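Local coordinates for protein alpha-fucosidase GH29 (Fusarium graminearum, PDB 4PSR) that hydrolyses alpha-L-fucosides as a family 29 glycoside hydrolase, probably releasing alpha-1,6-linked fucose from the glycans of glycoproteins, at residues His171-Ala183 with Glu234-Glu246. Numbering follows the deposited sequence.
With MAN (alpha-D-mannopyranose), chain D.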
ATOM      1  N   HIS A 171       0.912 -11.121 -10.345  1.00 10.01           N
ATOM      2  CA  HIS A 171      -0.233 -11.813  -9.758  1.00  8.80           C
ATOM      3  C   HIS A 171      -0.355 -13.248 -10.337  1.00 11.35           C
ATOM      4  O   HIS A 171      -1.456 -13.779 -10.501  1.00 10.81           O
ATOM      5  CB  HIS A 171      -1.577 -11.056  -9.979  1.00 10.80           C
ATOM      6  CG  HIS A 171      -1.532  -9.550  -9.871  1.00 10.78           C
ATOM      7  ND1 HIS A 171      -2.451  -8.841  -9.129  1.00 10.07           N
ATOM      8  CD2 HIS A 171      -0.738  -8.620 -10.469  1.00 11.08           C
ATOM      9  CE1 HIS A 171      -2.232  -7.539  -9.277  1.00 11.36           C
ATOM     10  NE2 HIS A 171      -1.200  -7.381 -10.087  1.00 11.29           N
ATOM     11  N   GLN A 172       0.791 -13.875 -10.591  1.00 10.69           N
ATOM     12  CA  GLN A 172       0.815 -15.076 -11.423  1.00 10.81           C
ATOM     13  C   GLN A 172       0.622 -16.389 -10.665  1.00 12.83           C
ATOM     14  O   GLN A 172       0.515 -17.438 -11.292  1.00 12.36           O
ATOM     15  CB  GLN A 172       2.034 -15.087 -12.356  1.00 10.56           C
ATOM     16  CG  GLN A 172       3.354 -15.612 -11.827  1.00 11.95           C
ATOM     17  CD  GLN A 172       4.102 -14.716 -10.855  1.00 11.05           C
ATOM     18  OE1 GLN A 172       3.525 -13.790 -10.270  1.00 11.42           O
ATOM     19  NE2 GLN A 172       5.396 -14.986 -10.661  1.00 10.71           N
ATOM     20  N   ALA A 173       0.500 -16.330  -9.344  1.00 11.39           N
ATOM     21  CA  ALA A 173       0.186 -17.542  -8.567  1.00 10.92           C
ATOM     22  C   ALA A 173      -1.237 -18.011  -8.756  1.00 10.64           C
ATOM     23  O   ALA A 173      -1.480 -19.232  -8.899  1.00 11.29           O
ATOM     24  CB  ALA A 173       0.455 -17.319  -7.108  1.00 11.43           C
ATOM     25  N   TYR A 174      -2.222 -17.115  -8.741  1.00 10.91           N
ATOM     26  CA  TYR A 174      -3.612 -17.579  -8.791  1.00 10.71           C
ATOM     27  C   TYR A 174      -3.966 -18.131 -10.172  1.00 11.06           C
ATOM     28  O   TYR A 174      -4.907 -18.926 -10.336  1.00 12.60           O
ATOM     29  CB  TYR A 174      -4.571 -16.470  -8.345  1.00 12.13           C
ATOM     30  CG  TYR A 174      -6.023 -16.845  -8.254  1.00 10.25           C
ATOM     31  CD1 TYR A 174      -6.430 -18.061  -7.703  1.00 12.45           C
ATOM     32  CD2 TYR A 174      -7.002 -15.950  -8.640  1.00 13.11           C
ATOM     33  CE1 TYR A 174      -7.760 -18.376  -7.613  1.00 12.06           C
ATOM     34  CE2 TYR A 174      -8.351 -16.264  -8.551  1.00 12.72           C
ATOM     35  CZ  TYR A 174      -8.726 -17.473  -8.015  1.00 12.43           C
ATOM     36  OH  TYR A 174     -10.085 -17.742  -7.948  1.00 14.86           O
ATOM     37  N   ASN A 175      -3.156 -17.777 -11.172  1.00 12.35           N
ATOM     38  CA  ASN A 175      -3.323 -18.309 -12.518  1.00 10.47           C
ATOM     39  C   ASN A 175      -3.533 -19.830 -12.579  1.00 11.59           C
ATOM     40  O   ASN A 175      -4.378 -20.289 -13.359  1.00 11.75           O
ATOM     41  CB  ASN A 175      -2.102 -17.904 -13.374  1.00 11.88           C
ATOM     42  CG  ASN A 175      -2.090 -18.566 -14.722  1.00 12.36           C
ATOM     43  OD1 ASN A 175      -1.375 -19.556 -14.918  1.00 16.08           O
ATOM     44  ND2 ASN A 175      -2.897 -18.067 -15.652  1.00 11.03           N
ATOM     45  N   TYR A 176      -2.774 -20.569 -11.785  1.00 13.08           N
ATOM     46  CA  TYR A 176      -2.854 -22.026 -11.783  1.00 13.64           C
ATOM     47  C   TYR A 176      -3.427 -22.568 -10.497  1.00 12.89           C
ATOM     48  O   TYR A 176      -3.351 -23.791 -10.263  1.00 14.68           O
ATOM     49  CB  TYR A 176      -1.492 -22.656 -12.076  1.00 13.29           C
ATOM     50  CG  TYR A 176      -0.362 -22.408 -11.091  1.00 12.28           C
ATOM     51  CD1 TYR A 176       0.454 -21.267 -11.196  1.00 13.40           C
ATOM     52  CD2 TYR A 176      -0.032 -23.361 -10.107  1.00 13.37           C
ATOM     53  CE1 TYR A 176       1.506 -21.078 -10.349  1.00 14.99           C
ATOM     54  CE2 TYR A 176       1.028 -23.150  -9.229  1.00 15.51           C
ATOM     55  CZ  TYR A 176       1.809 -22.022  -9.378  1.00 14.42           C
ATOM     56  OH  TYR A 176       2.886 -21.810  -8.545  1.00 16.03           O
ATOM     57  N   ASN A 177      -3.975 -21.685  -9.657  1.00 12.59           N
ATOM     58  CA  ASN A 177      -4.593 -22.068  -8.379  1.00 10.92           C
ATOM     59  C   ASN A 177      -6.082 -21.775  -8.366  1.00 12.96           C
ATOM     60  O   ASN A 177      -6.674 -21.689  -7.304  1.00 13.41           O
ATOM     61  CB  ASN A 177      -3.879 -21.410  -7.182  1.00 11.57           C
ATOM     62  CG  ASN A 177      -2.639 -22.148  -6.777  1.00 15.22           C
ATOM     63  OD1 ASN A 177      -2.729 -23.234  -6.176  1.00 14.07           O
ATOM     64  ND2 ASN A 177      -1.481 -21.597  -7.063  1.00 13.49           N
ATOM     65  N   GLY A 178      -6.696 -21.633  -9.535  1.00 11.63           N
ATOM     66  CA  GLY A 178      -8.134 -21.557  -9.649  1.00 12.61           C
ATOM     67  C   GLY A 178      -8.684 -20.468 -10.540  1.00 11.38           C
ATOM     68  O   GLY A 178      -9.827 -20.557 -10.955  1.00 13.19           O
ATOM     69  N   PHE A 179      -7.901 -19.445 -10.869  1.00 12.35           N
ATOM     70  CA  PHE A 179      -8.459 -18.344 -11.662  1.00 11.40           C
ATOM     71  C   PHE A 179      -9.206 -18.824 -12.894  1.00 10.07           C
ATOM     72  O   PHE A 179     -10.301 -18.358 -13.180  1.00 11.12           O
ATOM     73  CB  PHE A 179      -7.330 -17.405 -12.092  1.00 11.33           C
ATOM     74  CG  PHE A 179      -7.790 -16.123 -12.768  1.00 10.25           C
ATOM     75  CD1 PHE A 179      -8.406 -15.114 -12.051  1.00 13.11           C
ATOM     76  CD2 PHE A 179      -7.543 -15.922 -14.116  1.00 11.87           C
ATOM     77  CE1 PHE A 179      -8.787 -13.919 -12.657  1.00 12.11           C
ATOM     78  CE2 PHE A 179      -7.915 -14.725 -14.724  1.00 11.97           C
ATOM     79  CZ  PHE A 179      -8.537 -13.743 -13.994  1.00 10.88           C
ATOM     80  N   PHE A 180      -8.583 -19.742 -13.629  1.00 13.30           N
ATOM     81  CA  PHE A 180      -9.165 -20.240 -14.870  1.00 12.90           C
ATOM     82  C   PHE A 180      -9.899 -21.588 -14.665  1.00 14.64           C
ATOM     83  O   PHE A 180     -10.000 -22.390 -15.575  1.00 14.32           O
ATOM     84  CB  PHE A 180      -8.073 -20.386 -15.928  1.00 12.70           C
ATOM     85  CG  PHE A 180      -7.679 -19.088 -16.616  1.00 11.12           C
ATOM     86  CD1 PHE A 180      -8.629 -18.314 -17.254  1.00 11.57           C
ATOM     87  CD2 PHE A 180      -6.327 -18.703 -16.691  1.00 10.05           C
ATOM     88  CE1 PHE A 180      -8.275 -17.145 -17.944  1.00 13.91           C
ATOM     89  CE2 PHE A 180      -5.977 -17.523 -17.411  1.00 10.78           C
ATOM     90  CZ  PHE A 180      -6.935 -16.776 -18.021  1.00 11.41           C
ATOM     91  N   GLN A 181     -10.457 -21.800 -13.483  1.00 12.91           N
ATOM     92  CA  GLN A 181     -11.089 -23.106 -13.183  1.00 12.94           C
ATOM     93  C   GLN A 181     -12.226 -23.469 -14.142  1.00 16.20           C
ATOM     94  O   GLN A 181     -12.498 -24.662 -14.336  1.00 15.36           O
ATOM     95  CB  GLN A 181     -11.607 -23.126 -11.734  1.00 14.92           C
ATOM     96  CG  GLN A 181     -12.773 -22.225 -11.443  1.00 13.94           C
ATOM     97  CD  GLN A 181     -13.113 -22.235  -9.984  1.00 15.72           C
ATOM     98  OE1 GLN A 181     -12.799 -21.319  -9.244  1.00 16.82           O
ATOM     99  NE2 GLN A 181     -13.788 -23.301  -9.552  1.00 17.26           N
ATOM    100  N   TRP A 182     -12.902 -22.476 -14.711  1.00 13.33           N
ATOM    101  CA  TRP A 182     -14.049 -22.739 -15.592  1.00 12.48           C
ATOM    102  C   TRP A 182     -13.709 -22.818 -17.092  1.00 13.91           C
ATOM    103  O   TRP A 182     -14.607 -23.049 -17.920  1.00 16.63           O
ATOM    104  CB  TRP A 182     -15.169 -21.732 -15.352  1.00 12.61           C
ATOM    105  CG  TRP A 182     -15.691 -21.752 -13.921  1.00 14.40           C
ATOM    106  CD1 TRP A 182     -16.200 -22.853 -13.262  1.00 17.76           C
ATOM    107  CD2 TRP A 182     -15.740 -20.673 -12.979  1.00 14.50           C
ATOM    108  NE1 TRP A 182     -16.572 -22.516 -11.985  1.00 18.01           N
ATOM    109  CE2 TRP A 182     -16.310 -21.182 -11.781  1.00 16.50           C
ATOM    110  CE3 TRP A 182     -15.369 -19.331 -13.021  1.00 14.73           C
ATOM    111  CZ2 TRP A 182     -16.510 -20.393 -10.637  1.00 16.74           C
ATOM    112  CZ3 TRP A 182     -15.584 -18.533 -11.864  1.00 16.00           C
ATOM    113  CH2 TRP A 182     -16.128 -19.086 -10.686  1.00 17.50           C
ATOM    114  N   ALA A 183     -12.445 -22.571 -17.451  1.00 14.21           N
ATOM    115  CA  ALA A 183     -12.037 -22.707 -18.850  1.00 15.46           C
ATOM    116  C   ALA A 183     -12.065 -24.171 -19.264  1.00 14.89           C
ATOM    117  O   ALA A 183     -11.735 -25.032 -18.457  1.00 17.59           O
ATOM    118  CB  ALA A 183     -10.637 -22.130 -19.080  1.00 13.26           C
ATOM    119  N   GLU A 234      -8.500 -19.382   0.166  1.00 21.79           N
ATOM    120  CA  GLU A 234      -8.740 -18.103  -0.511  1.00 22.44           C
ATOM    121  C   GLU A 234      -8.955 -18.238  -2.027  1.00 25.04           C
ATOM    122  O   GLU A 234      -9.058 -17.243  -2.738  1.00 23.99           O
ATOM    123  CB  GLU A 234      -7.590 -17.145  -0.231  1.00 23.27           C
ATOM    124  CG  GLU A 234      -7.410 -16.831   1.240  1.00 26.68           C
ATOM    125  CD  GLU A 234      -8.617 -16.131   1.826  1.00 54.06           C
ATOM    126  OE1 GLU A 234      -9.148 -15.218   1.166  1.00 34.50           O
ATOM    127  OE2 GLU A 234      -9.042 -16.500   2.937  1.00 45.16           O
ATOM    128  N   CYS A 235      -9.031 -19.464  -2.506  1.00 18.73           N
ATOM    129  CA  CYS A 235      -9.142 -19.763  -3.934  1.00 17.68           C
ATOM    130  C   CYS A 235     -10.520 -20.350  -4.304  1.00 18.39           C
ATOM    131  O   CYS A 235     -10.686 -21.173  -5.228  1.00 18.75           O
ATOM    132  CB  CYS A 235      -7.996 -20.691  -4.372  1.00 16.58           C
ATOM    133  SG  CYS A 235      -6.388 -19.903  -4.481  1.00 16.65           S
ATOM    134  N   GLY A 236     -11.532 -19.902  -3.566  1.00 21.13           N
ATOM    135  CA  GLY A 236     -12.900 -20.215  -3.917  1.00 26.81           C
ATOM    136  C   GLY A 236     -13.132 -21.705  -3.927  1.00 18.41           C
ATOM    137  O   GLY A 236     -12.657 -22.417  -3.022  1.00 27.48           O
ATOM    138  N   SER A 237     -13.820 -22.196  -4.947  1.00 21.32           N
ATOM    139  CA  SER A 237     -14.229 -23.585  -5.000  1.00 21.26           C
ATOM    140  C   SER A 237     -13.208 -24.515  -5.655  1.00 28.28           C
ATOM    141  O   SER A 237     -13.402 -25.722  -5.681  1.00 23.96           O
ATOM    142  CB  SER A 237     -15.568 -23.716  -5.727  1.00 28.26           C
ATOM    143  OG  SER A 237     -15.459 -23.429  -7.119  1.00 24.48           O
ATOM    144  N   PHE A 238     -12.127 -23.966  -6.194  1.00 20.55           N
ATOM    145  CA  PHE A 238     -11.119 -24.803  -6.859  1.00 18.79           C
ATOM    146  C   PHE A 238     -10.487 -25.717  -5.822  1.00 18.18           C
ATOM    147  O   PHE A 238     -10.156 -25.280  -4.722  1.00 19.96           O
ATOM    148  CB  PHE A 238     -10.063 -23.905  -7.499  1.00 15.71           C
ATOM    149  CG  PHE A 238      -9.017 -24.638  -8.308  1.00 15.45           C
ATOM    150  CD1 PHE A 238      -9.300 -25.107  -9.566  1.00 13.93           C
ATOM    151  CD2 PHE A 238      -7.743 -24.780  -7.826  1.00 15.28           C
ATOM    152  CE1 PHE A 238      -8.302 -25.747 -10.314  1.00 18.72           C
ATOM    153  CE2 PHE A 238      -6.753 -25.414  -8.569  1.00 17.45           C
ATOM    154  CZ  PHE A 238      -7.051 -25.885  -9.805  1.00 17.75           C
ATOM    155  N   GLU A 239     -10.316 -26.979  -6.190  1.00 18.75           N
ATOM    156  CA  GLU A 239      -9.671 -27.939  -5.296  1.00 23.50           C
ATOM    157  C   GLU A 239      -8.167 -27.817  -5.495  1.00 19.08           C
ATOM    158  O   GLU A 239      -7.653 -28.103  -6.572  1.00 21.00           O
ATOM    159  CB  GLU A 239     -10.115 -29.370  -5.602  1.00 23.50           C
ATOM    160  CG  GLU A 239     -11.602 -29.654  -5.403  1.00 25.09           C
ATOM    161  CD  GLU A 239     -11.989 -31.106  -5.724  1.00 55.08           C
ATOM    162  OE1 GLU A 239     -11.152 -31.874  -6.257  1.00 50.01           O
ATOM    163  OE2 GLU A 239     -13.141 -31.487  -5.426  1.00 35.48           O
ATOM    164  N   GLY A 240      -7.485 -27.361  -4.459  1.00 21.31           N
ATOM    165  CA  GLY A 240      -6.065 -27.083  -4.545  1.00 21.60           C
ATOM    166  C   GLY A 240      -5.596 -26.333  -3.316  1.00 17.82           C
ATOM    167  O   GLY A 240      -6.413 -25.864  -2.513  1.00 19.03           O
ATOM    168  N   PRO A 241      -4.270 -26.208  -3.163  1.00 16.55           N
ATOM    169  CA  PRO A 241      -3.669 -25.618  -1.971  1.00 17.34           C
ATOM    170  C   PRO A 241      -3.690 -24.089  -1.941  1.00 14.36           C
ATOM    171  O   PRO A 241      -3.377 -23.539  -0.890  1.00 14.85           O
ATOM    172  CB  PRO A 241      -2.227 -26.118  -2.024  1.00 18.87           C
ATOM    173  CG  PRO A 241      -1.945 -26.303  -3.449  1.00 18.47           C
ATOM    174  CD  PRO A 241      -3.248 -26.751  -4.075  1.00 20.32           C
ATOM    175  N   CYS A 242      -4.035 -23.441  -3.051  1.00 14.61           N
ATOM    176  CA  CYS A 242      -4.058 -21.967  -3.084  1.00 13.39           C
ATOM    177  C   CYS A 242      -2.682 -21.473  -2.652  1.00 13.99           C
ATOM    178  O   CYS A 242      -2.534 -20.634  -1.750  1.00 13.50           O
ATOM    179  CB  CYS A 242      -5.180 -21.420  -2.169  1.00 12.06           C
ATOM    180  SG  CYS A 242      -5.743 -19.749  -2.574  1.00 15.91           S
ATOM    181  N   ALA A 243      -1.660 -22.044  -3.293  1.00 13.42           N
ATOM    182  CA  ALA A 243      -0.288 -21.847  -2.898  1.00 10.74           C
ATOM    183  C   ALA A 243       0.690 -22.078  -4.029  1.00 12.73           C
ATOM    184  O   ALA A 243       0.370 -22.751  -5.011  1.00 14.96           O
ATOM    185  CB  ALA A 243       0.070 -22.817  -1.716  1.00 14.31           C
ATOM    186  N   VAL A 244       1.889 -21.554  -3.820  1.00 11.35           N
ATOM    187  CA  VAL A 244       3.084 -21.829  -4.616  1.00 13.20           C
ATOM    188  C   VAL A 244       4.007 -22.725  -3.793  1.00 13.63           C
ATOM    189  O   VAL A 244       4.146 -22.568  -2.588  1.00 13.43           O
ATOM    190  CB  VAL A 244       3.832 -20.504  -5.014  1.00 12.09           C
ATOM    191  CG1 VAL A 244       5.150 -20.804  -5.722  1.00 14.55           C
ATOM    192  CG2 VAL A 244       2.937 -19.610  -5.861  1.00 14.24           C
ATOM    193  N   ASP A 245       4.626 -23.692  -4.447  1.00 13.22           N
ATOM    194  CA  ASP A 245       5.595 -24.520  -3.761  1.00 13.84           C
ATOM    195  C   ASP A 245       6.575 -23.705  -2.890  1.00 13.05           C
ATOM    196  O   ASP A 245       7.171 -22.702  -3.335  1.00 12.23           O
ATOM    197  CB  ASP A 245       6.358 -25.335  -4.794  1.00 14.61           C
ATOM    198  CG  ASP A 245       7.388 -26.213  -4.163  1.00 23.92           C
ATOM    199  OD1 ASP A 245       6.975 -27.228  -3.563  1.00 25.20           O
ATOM    200  OD2 ASP A 245       8.579 -25.855  -4.242  1.00 22.86           O
ATOM    201  N   GLU A 246       6.780 -24.126  -1.648  1.00 14.55           N
ATOM    202  CA  GLU A 246       7.590 -23.406  -0.704  1.00 13.40           C
ATOM    203  C   GLU A 246       9.024 -23.191  -1.166  1.00 14.57           C
ATOM    204  O   GLU A 246       9.576 -22.109  -0.994  1.00 14.16           O
ATOM    205  CB  GLU A 246       7.588 -24.118   0.666  1.00 14.02           C
ATOM    206  CG  GLU A 246       8.319 -23.357   1.747  1.00 17.89           C
ATOM    207  CD  GLU A 246       8.619 -24.176   2.982  1.00 21.28           C
ATOM    208  OE1 GLU A 246       8.579 -23.592   4.072  1.00 22.63           O
ATOM    209  OE2 GLU A 246       8.922 -25.381   2.859  1.00 27.88           O
TER
HETATM  210  C1  MAN D   6       5.808 -27.672   2.111  1.00 32.21           C
HETATM  211  C2  MAN D   6       7.021 -28.498   1.673  1.00 24.25           C
HETATM  212  C3  MAN D   6       7.481 -29.372   2.852  1.00 23.39           C
HETATM  213  C4  MAN D   6       7.760 -28.488   4.097  1.00 48.56           C
HETATM  214  C5  MAN D   6       6.478 -27.677   4.436  1.00 37.04           C
HETATM  215  C6  MAN D   6       6.646 -26.657   5.568  1.00 45.06           C
HETATM  216  O2  MAN D   6       8.094 -27.630   1.364  1.00 25.06           O
HETATM  217  O3  MAN D   6       8.601 -30.161   2.509  1.00 37.70           O
HETATM  218  O4  MAN D   6       8.117 -29.302   5.203  1.00 58.50           O
HETATM  219  O5  MAN D   6       6.059 -26.917   3.257  1.00 30.83           O
HETATM  220  O6  MAN D   6       5.413 -25.910   5.695  1.00 36.74           O
HETATM  221  O   HOH W   1     -10.558 -20.383  -7.821  1.00 14.24           O
HETATM  222  O   HOH W   2      -5.757 -23.695  -5.264  1.00 23.27           O
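Asn177 pairs its side-chain amide with the backbone of Ala243. Its ND2 donates to Ala243 O at 3.0 Å, from well above that carbonyl's plane, while OD1 accepts a weak bond from Ala243 N. With CG set beside the backbone N (chi1 -82°), ND2 also turns back to Ala173 O, 3.0 Å away and nearly in the plane of Asn177's own amide. Both ND2 bonds fix the amide's rotation, and Arg200 holds OD1 from outside.

Gly178 lets the backbones approach: with phi at 134° and no side chain, it lays its CA over one face of the Phe238 ring, 3.8 Å from the centroid, a CH-pi contact. Phe238, CG anti to its backbone N (chi1 -176°), also brings CD1 to 3.7 Å from Gln181 CB. The extended Gln181 chain then carries NE2 to Ser237 OG, a 3.0 Å bond at the more exposed margin. A water accepts from Tyr174 OH and donates to Gln181 OE1, which Arg50 also binds, and to Cys235 O.

Deeper in, Cys235 SG lies obliquely against Tyr174, 3.7 Å from CD1. The small Ala173 CB meets Val244 CG2 at 3.6 Å; Tyr176 OH also touches this methyl but bonds to Asp204.

The contact thus joins short helix 175-179, after TIM-barrel strand 165-170, to the loop following the next strand, 222-225. The Cys235-Cys242 disulfide closes that loop on itself; the Asn177 amide, Gln181-Ser237 bond and water tie it to the helical segment, implying a well-defined conformation near the fucose, which His171 touches.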